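Local coordinates for thiosulfate sulfurtransferase (Pseudomonas aeruginosa, PDB 1YT8), which probably transfers sulfur from thiosulfate to cyanide and is built of repeated rhodanese-like domains, at residues 398-403 with 486-491; 51-56 with 440-445. One frame throughout, in Å; residues are numbered along the deposited sequence.

Contact 1. Residues 398-403 with 486-491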
loop_
_atom_site.group_PDB
_atom_site.type_symbol
_atom_site.label_atom_id
_atom_site.label_comp_id
_atom_site.label_asym_id
_atom_site.label_seq_id
_atom_site.Cartn_x
_atom_site.Cartn_y
_atom_site.Cartn_z
ATOM N N PHE A 398 -6.346 -13.132 15.783
ATOM C CA PHE A 398 -6.759 -12.100 14.834
ATOM C C PHE A 398 -5.679 -11.647 13.850
ATOM O O PHE A 398 -5.937 -10.790 12.997
ATOM C CB PHE A 398 -7.281 -10.884 15.605
ATOM C CG PHE A 398 -8.588 -11.129 16.304
ATOM C CD1 PHE A 398 -9.792 -10.785 15.697
ATOM C CD2 PHE A 398 -8.618 -11.746 17.550
ATOM C CE1 PHE A 398 -11.009 -11.052 16.322
ATOM C CE2 PHE A 398 -9.833 -12.019 18.182
ATOM C CZ PHE A 398 -11.028 -11.671 17.567
ATOM N N THR A 399 -4.474 -12.199 13.963
ATOM C CA THR A 399 -3.401 -11.810 13.047
ATOM C C THR A 399 -3.781 -12.235 11.625
ATOM O O THR A 399 -4.719 -13.005 11.435
ATOM C CB THR A 399 -2.057 -12.466 13.438
ATOM O OG1 THR A 399 -0.990 -11.843 12.711
ATOM C CG2 THR A 399 -2.071 -13.951 13.119
ATOM N N ALA A 400 -3.057 -11.734 10.629
ATOM C CA ALA A 400 -3.349 -12.086 9.240
ATOM C C ALA A 400 -3.231 -13.596 9.057
ATOM O O ALA A 400 -2.359 -14.231 9.658
ATOM C CB ALA A 400 -2.386 -11.364 8.302
ATOM N N SER A 401 -4.104 -14.169 8.229
ATOM C CA SER A 401 -4.091 -15.612 8.005
ATOM C C SER A 401 -2.715 -16.116 7.586
ATOM O O SER A 401 -2.316 -17.222 7.961
ATOM C CB SER A 401 -5.144 -16.017 6.959
ATOM O OG SER A 401 -4.830 -15.533 5.667
ATOM N N ALA A 402 -1.986 -15.313 6.814
ATOM C CA ALA A 402 -0.650 -15.711 6.377
ATOM C C ALA A 402 0.278 -15.858 7.587
ATOM O O ALA A 402 1.081 -16.792 7.647
ATOM C CB ALA A 402 -0.081 -14.683 5.395
ATOM N N ASN A 403 0.163 -14.939 8.543
ATOM C CA ASN A 403 0.987 -14.984 9.752
ATOM C C ASN A 403 0.604 -16.185 10.605
ATOM O O ASN A 403 1.463 -16.863 11.166
ATOM C CB ASN A 403 0.814 -13.710 10.586
ATOM C CG ASN A 403 1.287 -12.467 9.861
ATOM O OD1 ASN A 403 2.274 -12.501 9.128
ATOM N ND2 ASN A 403 0.592 -11.354 10.079
ATOM N N ARG A 486 -10.274 -17.737 4.388
ATOM C CA ARG A 486 -9.080 -16.923 4.157
ATOM C C ARG A 486 -9.263 -15.966 2.987
ATOM O O ARG A 486 -8.796 -16.229 1.879
ATOM C CB ARG A 486 -7.848 -17.800 3.896
ATOM C CG ARG A 486 -7.318 -18.521 5.119
ATOM C CD ARG A 486 -5.993 -19.223 4.827
ATOM N NE ARG A 486 -4.895 -18.287 4.596
ATOM C CZ ARG A 486 -3.633 -18.655 4.385
ATOM N NH1 ARG A 486 -3.312 -19.941 4.374
ATOM N NH2 ARG A 486 -2.689 -17.740 4.201
ATOM N N ILE A 487 -9.941 -14.854 3.243
ATOM C CA ILE A 487 -10.179 -13.847 2.215
ATOM C C ILE A 487 -9.566 -12.509 2.621
ATOM O O ILE A 487 -9.844 -11.480 2.001
ATOM C CB ILE A 487 -11.691 -13.631 1.990
ATOM C CG1 ILE A 487 -12.357 -13.229 3.313
ATOM C CG2 ILE A 487 -12.317 -14.896 1.416
ATOM C CD1 ILE A 487 -13.817 -12.826 3.180
ATOM N N ASP A 488 -8.726 -12.525 3.655
ATOM C CA ASP A 488 -8.121 -11.295 4.137
ATOM C C ASP A 488 -7.017 -10.730 3.251
ATOM O O ASP A 488 -6.616 -9.580 3.424
ATOM C CB ASP A 488 -7.635 -11.463 5.592
ATOM C CG ASP A 488 -6.587 -12.558 5.764
ATOM O OD1 ASP A 488 -6.619 -13.569 5.034
ATOM O OD2 ASP A 488 -5.738 -12.413 6.668
ATOM N N ARG A 489 -6.543 -11.521 2.291
ATOM C CA ARG A 489 -5.505 -11.051 1.378
ATOM C C ARG A 489 -5.726 -11.467 -0.072
ATOM O O ARG A 489 -5.997 -12.628 -0.370
ATOM C CB ARG A 489 -4.117 -11.529 1.824
ATOM C CG ARG A 489 -3.032 -11.230 0.787
ATOM C CD ARG A 489 -1.627 -11.493 1.290
ATOM N NE ARG A 489 -0.642 -11.225 0.241
ATOM C CZ ARG A 489 -0.480 -11.976 -0.844
ATOM N NH1 ARG A 489 -1.230 -13.057 -1.027
ATOM N NH2 ARG A 489 0.416 -11.633 -1.763
ATOM N N TYR A 490 -5.605 -10.502 -0.978
ATOM C CA TYR A 490 -5.754 -10.769 -2.401
ATOM C C TYR A 490 -4.442 -11.368 -2.895
ATOM O O TYR A 490 -3.370 -10.813 -2.652
ATOM C CB TYR A 490 -6.042 -9.470 -3.159
ATOM C CG TYR A 490 -5.891 -9.591 -4.661
ATOM C CD1 TYR A 490 -6.601 -10.553 -5.381
ATOM C CD2 TYR A 490 -5.048 -8.730 -5.366
ATOM C CE1 TYR A 490 -6.475 -10.653 -6.777
ATOM C CE2 TYR A 490 -4.913 -8.823 -6.758
ATOM C CZ TYR A 490 -5.628 -9.783 -7.455
ATOM O OH TYR A 490 -5.505 -9.867 -8.828
ATOM N N ARG A 491 -4.529 -12.504 -3.577
ATOM C CA ARG A 491 -3.346 -13.177 -4.104
ATOM C C ARG A 491 -2.846 -12.427 -5.340
ATOM O O ARG A 491 -3.277 -12.695 -6.457
ATOM C CB ARG A 491 -3.695 -14.623 -4.469
ATOM C CG ARG A 491 -2.514 -15.487 -4.870
ATOM C CD ARG A 491 -2.978 -16.896 -5.227
ATOM N NE ARG A 491 -1.868 -17.796 -5.528
ATOM C CZ ARG A 491 -2.018 -19.068 -5.890
ATOM N NH1 ARG A 491 -3.234 -19.589 -5.996
ATOM N NH2 ARG A 491 -0.955 -19.818 -6.151
HETATM O O HOH W 1 -3.128 -15.006 3.209
HETATM O O HOH W 2 -3.128 -13.204 5.098
#

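Contact 2. Residues 51-56 with 440-445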
loop_
_atom_site.group_PDB
_atom_site.type_symbol
_atom_site.label_atom_id
_atom_site.label_comp_id
_atom_site.label_asym_id
_atom_site.label_seq_id
_atom_site.Cartn_x
_atom_site.Cartn_y
_atom_site.Cartn_z
ATOM N N LEU A 51 -10.290 -1.232 10.740
ATOM C CA LEU A 51 -10.710 0.161 10.605
ATOM C C LEU A 51 -10.059 1.104 11.622
ATOM O O LEU A 51 -9.465 2.114 11.248
ATOM C CB LEU A 51 -12.237 0.248 10.730
ATOM C CG LEU A 51 -12.905 1.628 10.661
ATOM C CD1 LEU A 51 -12.723 2.220 9.278
ATOM C CD2 LEU A 51 -14.386 1.497 10.978
ATOM N N GLU A 52 -10.160 0.770 12.903
ATOM C CA GLU A 52 -9.602 1.616 13.956
ATOM C C GLU A 52 -8.086 1.789 13.934
ATOM O O GLU A 52 -7.569 2.786 14.429
ATOM C CB GLU A 52 -10.019 1.091 15.335
ATOM C CG GLU A 52 -11.523 1.067 15.556
ATOM C CD GLU A 52 -12.144 -0.286 15.266
ATOM O OE1 GLU A 52 -11.662 -0.995 14.355
ATOM O OE2 GLU A 52 -13.133 -0.633 15.949
ATOM N N LEU A 53 -7.378 0.824 13.361
ATOM C CA LEU A 53 -5.922 0.876 13.312
ATOM C C LEU A 53 -5.348 1.804 12.244
ATOM O O LEU A 53 -4.196 2.227 12.345
ATOM C CB LEU A 53 -5.359 -0.530 13.087
ATOM C CG LEU A 53 -5.717 -1.638 14.080
ATOM C CD1 LEU A 53 -5.140 -2.961 13.588
ATOM C CD2 LEU A 53 -5.175 -1.301 15.455
ATOM N N GLU A 54 -6.145 2.133 11.231
ATOM C CA GLU A 54 -5.643 2.974 10.146
ATOM C C GLU A 54 -6.426 4.237 9.813
ATOM O O GLU A 54 -5.898 5.129 9.148
ATOM C CB GLU A 54 -5.531 2.137 8.866
ATOM C CG GLU A 54 -4.594 0.948 8.968
ATOM C CD GLU A 54 -4.512 0.151 7.672
ATOM O OE1 GLU A 54 -5.108 0.580 6.661
ATOM O OE2 GLU A 54 -3.846 -0.903 7.664
ATOM N N ILE A 55 -7.670 4.322 10.268
ATOM C CA ILE A 55 -8.506 5.472 9.938
ATOM C C ILE A 55 -7.919 6.847 10.258
ATOM O O ILE A 55 -8.005 7.758 9.434
ATOM C CB ILE A 55 -9.913 5.335 10.584
ATOM C CG1 ILE A 55 -10.871 6.357 9.964
ATOM C CG2 ILE A 55 -9.827 5.510 12.100
ATOM C CD1 ILE A 55 -11.196 6.083 8.496
ATOM N N HIS A 56 -7.305 7.009 11.426
ATOM C CA HIS A 56 -6.750 8.314 11.778
ATOM C C HIS A 56 -5.569 8.738 10.916
ATOM O O HIS A 56 -5.258 9.926 10.827
ATOM C CB HIS A 56 -6.361 8.356 13.258
ATOM C CG HIS A 56 -7.537 8.355 14.182
ATOM N ND1 HIS A 56 -8.765 8.861 13.814
ATOM C CD2 HIS A 56 -7.670 7.935 15.463
ATOM C CE1 HIS A 56 -9.605 8.754 14.828
ATOM N NE2 HIS A 56 -8.967 8.196 15.841
ATOM N N SER A 440 -1.218 -8.027 20.260
ATOM C CA SER A 440 -2.455 -7.912 21.046
ATOM C C SER A 440 -3.220 -6.634 20.700
ATOM O O SER A 440 -4.323 -6.410 21.195
ATOM C CB SER A 440 -2.183 -7.935 22.558
ATOM O OG SER A 440 -1.758 -6.664 23.032
ATOM N N LEU A 441 -2.642 -5.807 19.835
ATOM C CA LEU A 441 -3.277 -4.550 19.451
ATOM C C LEU A 441 -4.640 -4.710 18.785
ATOM O O LEU A 441 -5.623 -4.118 19.229
ATOM C CB LEU A 441 -2.362 -3.743 18.527
ATOM C CG LEU A 441 -2.953 -2.402 18.072
ATOM C CD1 LEU A 441 -3.333 -1.564 19.286
ATOM C CD2 LEU A 441 -1.946 -1.665 17.204
ATOM N N LEU A 442 -4.703 -5.495 17.715
ATOM C CA LEU A 442 -5.971 -5.685 17.026
ATOM C C LEU A 442 -6.966 -6.474 17.864
ATOM O O LEU A 442 -8.160 -6.181 17.857
ATOM C CB LEU A 442 -5.764 -6.390 15.685
ATOM C CG LEU A 442 -7.064 -6.669 14.916
ATOM C CD1 LEU A 442 -7.954 -5.427 14.905
ATOM C CD2 LEU A 442 -6.731 -7.108 13.495
ATOM N N ALA A 443 -6.473 -7.469 18.593
ATOM C CA ALA A 443 -7.340 -8.292 19.431
ATOM C C ALA A 443 -8.045 -7.472 20.513
ATOM O O ALA A 443 -9.187 -7.769 20.877
ATOM C CB ALA A 443 -6.531 -9.425 20.067
ATOM N N ARG A 444 -7.367 -6.444 21.017
ATOM C CA ARG A 444 -7.931 -5.580 22.053
ATOM C C ARG A 444 -9.212 -4.892 21.579
ATOM O O ARG A 444 -10.163 -4.742 22.343
ATOM C CB ARG A 444 -6.904 -4.519 22.483
ATOM C CG ARG A 444 -7.420 -3.541 23.544
ATOM C CD ARG A 444 -6.375 -2.491 23.915
ATOM N NE ARG A 444 -5.289 -3.017 24.744
ATOM C CZ ARG A 444 -5.370 -3.213 26.058
ATOM N NH1 ARG A 444 -6.490 -2.925 26.713
ATOM N NH2 ARG A 444 -4.328 -3.693 26.724
ATOM N N PHE A 445 -9.236 -4.473 20.317
ATOM C CA PHE A 445 -10.410 -3.804 19.764
ATOM C C PHE A 445 -11.573 -4.762 19.542
ATOM O O PHE A 445 -12.707 -4.331 19.314
ATOM C CB PHE A 445 -10.047 -3.117 18.442
ATOM C CG PHE A 445 -9.312 -1.822 18.618
ATOM C CD1 PHE A 445 -10.004 -0.648 18.908
ATOM C CD2 PHE A 445 -7.925 -1.776 18.534
ATOM C CE1 PHE A 445 -9.323 0.551 19.111
ATOM C CE2 PHE A 445 -7.238 -0.582 18.735
ATOM C CZ PHE A 445 -7.941 0.584 19.026
#

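Contact 1. Residues 398-403 with 486-491
S401 and D488 form the tight core of this contact. The D488 carboxylate takes hold of S401 with both oxygens. S401 N donates to D488 OD2 at 2.9 Å in a nearly straight bond (168°), which meets the oxygen on its syn side and slightly out of the carboxylate plane. S401 OG donates to the syn lone pair of D488 OD1 at 2.7 Å. This two-point grip should limit rotation of the carboxylate. S401 OG sits between its own backbone N and carbonyl carbon (chi1 67°), and there it also faces R486. R486 NE donates to S401 OG at 3.0 Å, and R486 NH2 does so at 3.4 Å; both bonds are weak. The side chains of S401, R486 and D488 also touch W414.

The other side is looser and wetter. R486 and A402 are exposed, and R486 NH2 comes no nearer to A402 than 3.6 Å, at CA. Water 1 donates to S401 OG and accepts from R486 NH2. Water 2 accepts from A402 N and donates to D488 OD2 at 3.1 Å. The stronger partner of R486 is E479, in a salt bridge through NH1.

A400 is the N-cap residue of helix 401-406. An acidic side chain distant in sequence thus receives the first N-H groups of a helix, directly at S401 and through water at A402, in the fourth rhodanese-like domain.

Contact 2. Residues 51-56 with 440-445
L53 reaches out from helix 51-56 and meets three side chains of helix 441-445. L53 CD2 lies 3.6 Å from L441 CG and also touches F445, with CE2 of that ring 3.9 Å away. L53 CD1 packs on L442 CD1 at 4.0 Å. The L53 and L442 side chains cross at about a right angle, whereas L53 and L441 slide past each other in opposite directions. L53 CG lies anti to its carbonyl carbon (chi1 -57°), and the methyl groups beyond it bring the end of the chain closer to the other helix than its base.

E52 adds the second part of the first shell. Its CB sits over one face of the F445 ring, 4.1 Å from the ring centroid and 21° off the normal. This is a CH-pi contact, displaced toward the rim, with F445 CE1 the nearest ring atom to E52 CB.

The next shell is mixed. The E52 chain bends at chi2, and its OE1 forms a salt bridge with R417 of the fourth domain. E52 also touches R82 of helix 75-85. A charge pair therefore joins the same two domains beside the apolar contact. L51 and I55 seat the first helix on L83, A443 the second on L460.

The short helix axes approach to 10.5 Å at 109°, and the side chains of L53 and F445 bridge most of the gap. Helix 441-454 follows central strand 432-436, as helix 197-208 follows strand 188-192 near the sulfite pocket. The contact is thus a helix-to-helix interface between the first and fourth rhodanese-like domains.

How the contacts relate
From the N terminus the chain first lays down 51-56 in the first domain. It comes back to that helix at 440-445, after earlier touches from P371 and R417, so contact 2 closes a loop of 383 residues. Contact 1 opens at 398-403, before that return, and closes at 486-491, after it. The two loops therefore cross rather than nest. Contact 2 joins the first and fourth domains; contact 1 ties the chain after helix 464-470 back onto the fourth. That returning segment also meets helix 32-35 of the first domain, with I487 bonded to D33 through the backbone. F398 links the contacts directly: its O lies 3.8 Å from L442 CD2.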